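Long-range contact in glycosyl hydrolase family 26 (Bacteroides ovatus, PDB 4ZXO), which hydrolyses internal mannosidic linkages of beta-mannans, probably including galactomannan, as a GH26 beta-mannanase with a TIM-barrel catalytic domain: residues N18-G26 with K292-V300. Sequence-based numbering, arbitrary orientation. Where two conformers were deposited one is given.
Sequences NLKQAERKG and KYPLSYVLV
Ala22 and Ser296 bring their backbones to 4.9 Å between CA atoms where the turn linking helix 10-19 to helix 22-25 meets the corner that the chain turns at Ser296 within 295-300. The polar link is a single direct hydrogen bond, from Ser296 OG to Leu19 O (2.7 Å). A chi1 of -60° sets the serine OG beside its own backbone N, from where it reaches Leu19 O above the carbonyl plane, making a C=O...donor angle of 121°. Leu19 O also closes the type I beta turn from Leu19 to Ala22 by accepting from Ala22 N, which approaches the opposite face of that plane. Beside this bond the contact turns apolar: Leu19 CD2 packs against Ser296 CB at 3.8 Å and extends obliquely to the ring of Tyr297, while Pro265 also covers Leu19 and Ser296. Ala22 points its methyl at the other backbone, CB lying 3.4 Å from Leu295 O. At the more open margin, Glu23 CB meets Pro294 CB at 4.2 Å, the proline being the centre of an inverse gamma turn. Two waters complete the junction: one donates to Ala22 O and Leu295 O, the other to Gly26 O and Ser296 O. Each joins a pair of carbonyl oxygens, acceptors that cannot bond each other directly. From the corner onward, Ser296 and Val298 form backbone hydrogen bonds with strand 27-32, so the contact shows how a beta-barrel strand can receive the helical segment leading into its parallel neighbour. Chemically, two donors share the carbonyl that closes the turn, and water donates hydrogen bonds to carbonyl oxygens on both segments; direct and solvent-mediated bonds thus join the N-terminal helical turn to the barrel wall alongside the packing of Leu19, Ala22 and Pro294.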
loop_
_atom_site.group_PDB
_atom_site.type_symbol
_atom_site.label_atom_id
_atom_site.label_comp_id
_atom_site.label_asym_id
_atom_site.label_seq_id
_atom_site.Cartn_x
_atom_site.Cartn_y
_atom_site.Cartn_z
ATOM N N ASN A 18 -16.747 2.315 0.371
ATOM C CA ASN A 18 -16.745 0.866 0.335
ATOM C C ASN A 18 -15.654 0.280 1.243
ATOM O O ASN A 18 -15.888 -0.755 1.903
ATOM C CB ASN A 18 -16.640 0.400 -1.135
ATOM C CG ASN A 18 -17.996 0.514 -1.843
ATOM O OD1 ASN A 18 -18.962 -0.109 -1.391
ATOM N ND2 ASN A 18 -18.103 1.353 -2.837
ATOM N N LEU A 19 -14.504 0.953 1.363
ATOM C CA LEU A 19 -13.492 0.501 2.345
ATOM C C LEU A 19 -14.064 0.552 3.753
ATOM O O LEU A 19 -13.788 -0.326 4.588
ATOM C CB LEU A 19 -12.233 1.365 2.256
ATOM C CG LEU A 19 -11.477 1.203 0.927
ATOM C CD1 LEU A 19 -10.211 2.095 0.915
ATOM C CD2 LEU A 19 -11.100 -0.260 0.669
ATOM N N LYS A 20 -14.937 1.540 3.997
ATOM C CA LYS A 20 -15.539 1.691 5.320
ATOM C C LYS A 20 -16.601 0.642 5.644
ATOM O O LYS A 20 -17.029 0.560 6.780
ATOM C CB LYS A 20 -16.130 3.096 5.491
ATOM C CG LYS A 20 -15.044 4.126 5.708
ATOM C CD LYS A 20 -15.655 5.521 5.597
ATOM C CE LYS A 20 -14.551 6.601 5.804
ATOM N NZ LYS A 20 -14.043 7.064 7.218
ATOM N N GLN A 21 -17.025 -0.168 4.690
ATOM C CA GLN A 21 -17.972 -1.224 5.065
ATOM C C GLN A 21 -17.310 -2.600 5.013
ATOM O O GLN A 21 -17.960 -3.618 4.888
ATOM C CB GLN A 21 -19.238 -1.201 4.212
ATOM C CG GLN A 21 -19.033 -1.389 2.772
ATOM C CD GLN A 21 -20.367 -1.430 2.037
ATOM O OE1 GLN A 21 -21.431 -1.565 2.673
ATOM N NE2 GLN A 21 -20.333 -1.303 0.699
ATOM N N ALA A 22 -15.997 -2.608 5.211
ATOM C CA ALA A 22 -15.246 -3.858 5.304
ATOM C C ALA A 22 -15.827 -4.902 6.243
ATOM O O ALA A 22 -15.752 -6.088 5.961
ATOM C CB ALA A 22 -13.813 -3.556 5.734
ATOM N N GLU A 23 -16.339 -4.475 7.394
ATOM C CA GLU A 23 -16.842 -5.438 8.356
ATOM C C GLU A 23 -17.945 -6.288 7.692
ATOM O O GLU A 23 -18.065 -7.513 7.943
ATOM C CB GLU A 23 -17.344 -4.721 9.607
ATOM C CG GLU A 23 -17.757 -5.683 10.688
ATOM C CD GLU A 23 -17.662 -5.036 12.042
ATOM O OE1 GLU A 23 -18.166 -3.901 12.178
ATOM O OE2 GLU A 23 -17.057 -5.654 12.949
ATOM N N ARG A 24 -18.714 -5.664 6.796
ATOM C CA ARG A 24 -19.846 -6.341 6.150
ATOM C C ARG A 24 -19.403 -7.132 4.923
ATOM O O ARG A 24 -19.998 -8.124 4.557
ATOM C CB ARG A 24 -20.892 -5.300 5.732
ATOM C CG ARG A 24 -21.726 -4.707 6.907
ATOM C CD ARG A 24 -22.872 -3.758 6.417
ATOM N NE ARG A 24 -23.722 -4.415 5.401
ATOM C CZ ARG A 24 -24.937 -4.959 5.594
ATOM N NH1 ARG A 24 -25.581 -4.852 6.775
ATOM N NH2 ARG A 24 -25.524 -5.603 4.562
ATOM N N LYS A 25 -18.389 -6.648 4.235
ATOM C CA LYS A 25 -18.086 -7.189 2.891
ATOM C C LYS A 25 -16.946 -8.190 2.888
ATOM O O LYS A 25 -16.896 -9.056 2.024
ATOM C CB LYS A 25 -17.729 -6.046 1.915
ATOM C CG LYS A 25 -18.819 -4.964 1.718
ATOM C CD LYS A 25 -20.061 -5.512 1.053
ATOM C CE LYS A 25 -19.837 -5.724 -0.423
ATOM N NZ LYS A 25 -21.154 -6.125 -1.096
ATOM N N GLY A 26 -15.980 -8.016 3.790
ATOM C CA GLY A 26 -14.817 -8.910 3.793
ATOM C C GLY A 26 -13.547 -8.119 3.534
ATOM O O GLY A 26 -13.571 -6.884 3.513
ATOM N N LYS A 292 -10.230 -11.924 12.406
ATOM C CA LYS A 292 -10.772 -11.375 13.653
ATOM C C LYS A 292 -10.921 -9.845 13.622
ATOM O O LYS A 292 -11.396 -9.243 14.575
ATOM C CB LYS A 292 -9.868 -11.763 14.836
ATOM C CG LYS A 292 -9.629 -13.268 15.023
ATOM C CD LYS A 292 -8.978 -13.556 16.321
ATOM C CE LYS A 292 -7.584 -13.030 16.414
ATOM N NZ LYS A 292 -7.051 -13.311 17.815
ATOM N N TYR A 293 -10.506 -9.218 12.525
ATOM C CA TYR A 293 -10.420 -7.758 12.488
ATOM C C TYR A 293 -11.070 -7.244 11.233
ATOM O O TYR A 293 -11.011 -7.896 10.201
ATOM C CB TYR A 293 -8.952 -7.294 12.522
ATOM C CG TYR A 293 -8.218 -7.793 13.732
ATOM C CD1 TYR A 293 -8.321 -7.114 14.971
ATOM C CD2 TYR A 293 -7.436 -8.949 13.674
ATOM C CE1 TYR A 293 -7.664 -7.570 16.064
ATOM C CE2 TYR A 293 -6.817 -9.418 14.801
ATOM C CZ TYR A 293 -6.889 -8.721 15.968
ATOM O OH TYR A 293 -6.245 -9.184 17.112
ATOM N N PRO A 294 -11.649 -6.039 11.306
ATOM C CA PRO A 294 -12.410 -5.482 10.164
ATOM C C PRO A 294 -11.525 -4.865 9.101
ATOM O O PRO A 294 -11.668 -3.701 8.755
ATOM C CB PRO A 294 -13.313 -4.427 10.814
ATOM C CG PRO A 294 -12.474 -3.970 12.075
ATOM C CD PRO A 294 -11.718 -5.199 12.527
ATOM N N LEU A 295 -10.597 -5.645 8.589
ATOM C CA LEU A 295 -9.666 -5.103 7.618
ATOM C C LEU A 295 -10.348 -4.840 6.291
ATOM O O LEU A 295 -11.121 -5.689 5.785
ATOM C CB LEU A 295 -8.526 -6.080 7.335
ATOM C CG LEU A 295 -7.700 -6.460 8.554
ATOM C CD1 LEU A 295 -6.528 -7.327 8.058
ATOM C CD2 LEU A 295 -7.142 -5.256 9.236
ATOM N N SER A 296 -10.002 -3.717 5.649
ATOM C CA SER A 296 -10.508 -3.474 4.297
ATOM C C SER A 296 -9.726 -4.246 3.257
ATOM O O SER A 296 -10.286 -4.619 2.219
ATOM C CB SER A 296 -10.456 -2.003 3.933
ATOM O OG SER A 296 -11.241 -1.260 4.828
ATOM N N TYR A 297 -8.418 -4.433 3.511
ATOM C CA TYR A 297 -7.610 -5.230 2.611
ATOM C C TYR A 297 -6.356 -5.712 3.334
ATOM O O TYR A 297 -6.010 -5.212 4.426
ATOM C CB TYR A 297 -7.233 -4.478 1.316
ATOM C CG TYR A 297 -6.455 -3.173 1.430
ATOM C CD1 TYR A 297 -5.055 -3.115 1.283
ATOM C CD2 TYR A 297 -7.142 -1.982 1.676
ATOM C CE1 TYR A 297 -4.381 -1.856 1.338
ATOM C CE2 TYR A 297 -6.519 -0.780 1.730
ATOM C CZ TYR A 297 -5.150 -0.704 1.568
ATOM O OH TYR A 297 -4.601 0.565 1.682
ATOM N N VAL A 298 -5.732 -6.737 2.754
ATOM C CA VAL A 298 -4.465 -7.297 3.226
ATOM C C VAL A 298 -3.615 -7.482 1.996
ATOM O O VAL A 298 -4.086 -8.100 1.016
ATOM C CB VAL A 298 -4.627 -8.669 3.968
ATOM C CG1 VAL A 298 -5.342 -9.690 3.162
ATOM C CG2 VAL A 298 -3.248 -9.242 4.373
ATOM N N LEU A 299 -2.374 -7.002 2.025
ATOM C CA LEU A 299 -1.564 -7.034 0.825
ATOM C C LEU A 299 -0.257 -7.716 1.123
ATOM O O LEU A 299 0.413 -7.371 2.088
ATOM C CB LEU A 299 -1.303 -5.595 0.329
ATOM C CG LEU A 299 -0.526 -5.592 -0.998
ATOM C CD1 LEU A 299 -1.170 -4.699 -2.054
ATOM C CD2 LEU A 299 0.899 -5.204 -0.731
ATOM N N VAL A 300 0.112 -8.683 0.293
ATOM C CA VAL A 300 1.423 -9.332 0.458
ATOM C C VAL A 300 2.387 -8.801 -0.610
ATOM O O VAL A 300 1.985 -8.335 -1.715
ATOM C CB VAL A 300 1.352 -10.879 0.368
ATOM C CG1 VAL A 300 0.400 -11.432 1.443
ATOM C CG2 VAL A 300 1.011 -11.355 -1.036
HETATM O O HOH W 1 -13.275 -7.068 6.956
HETATM O O HOH W 2 -13.061 -4.726 1.897
#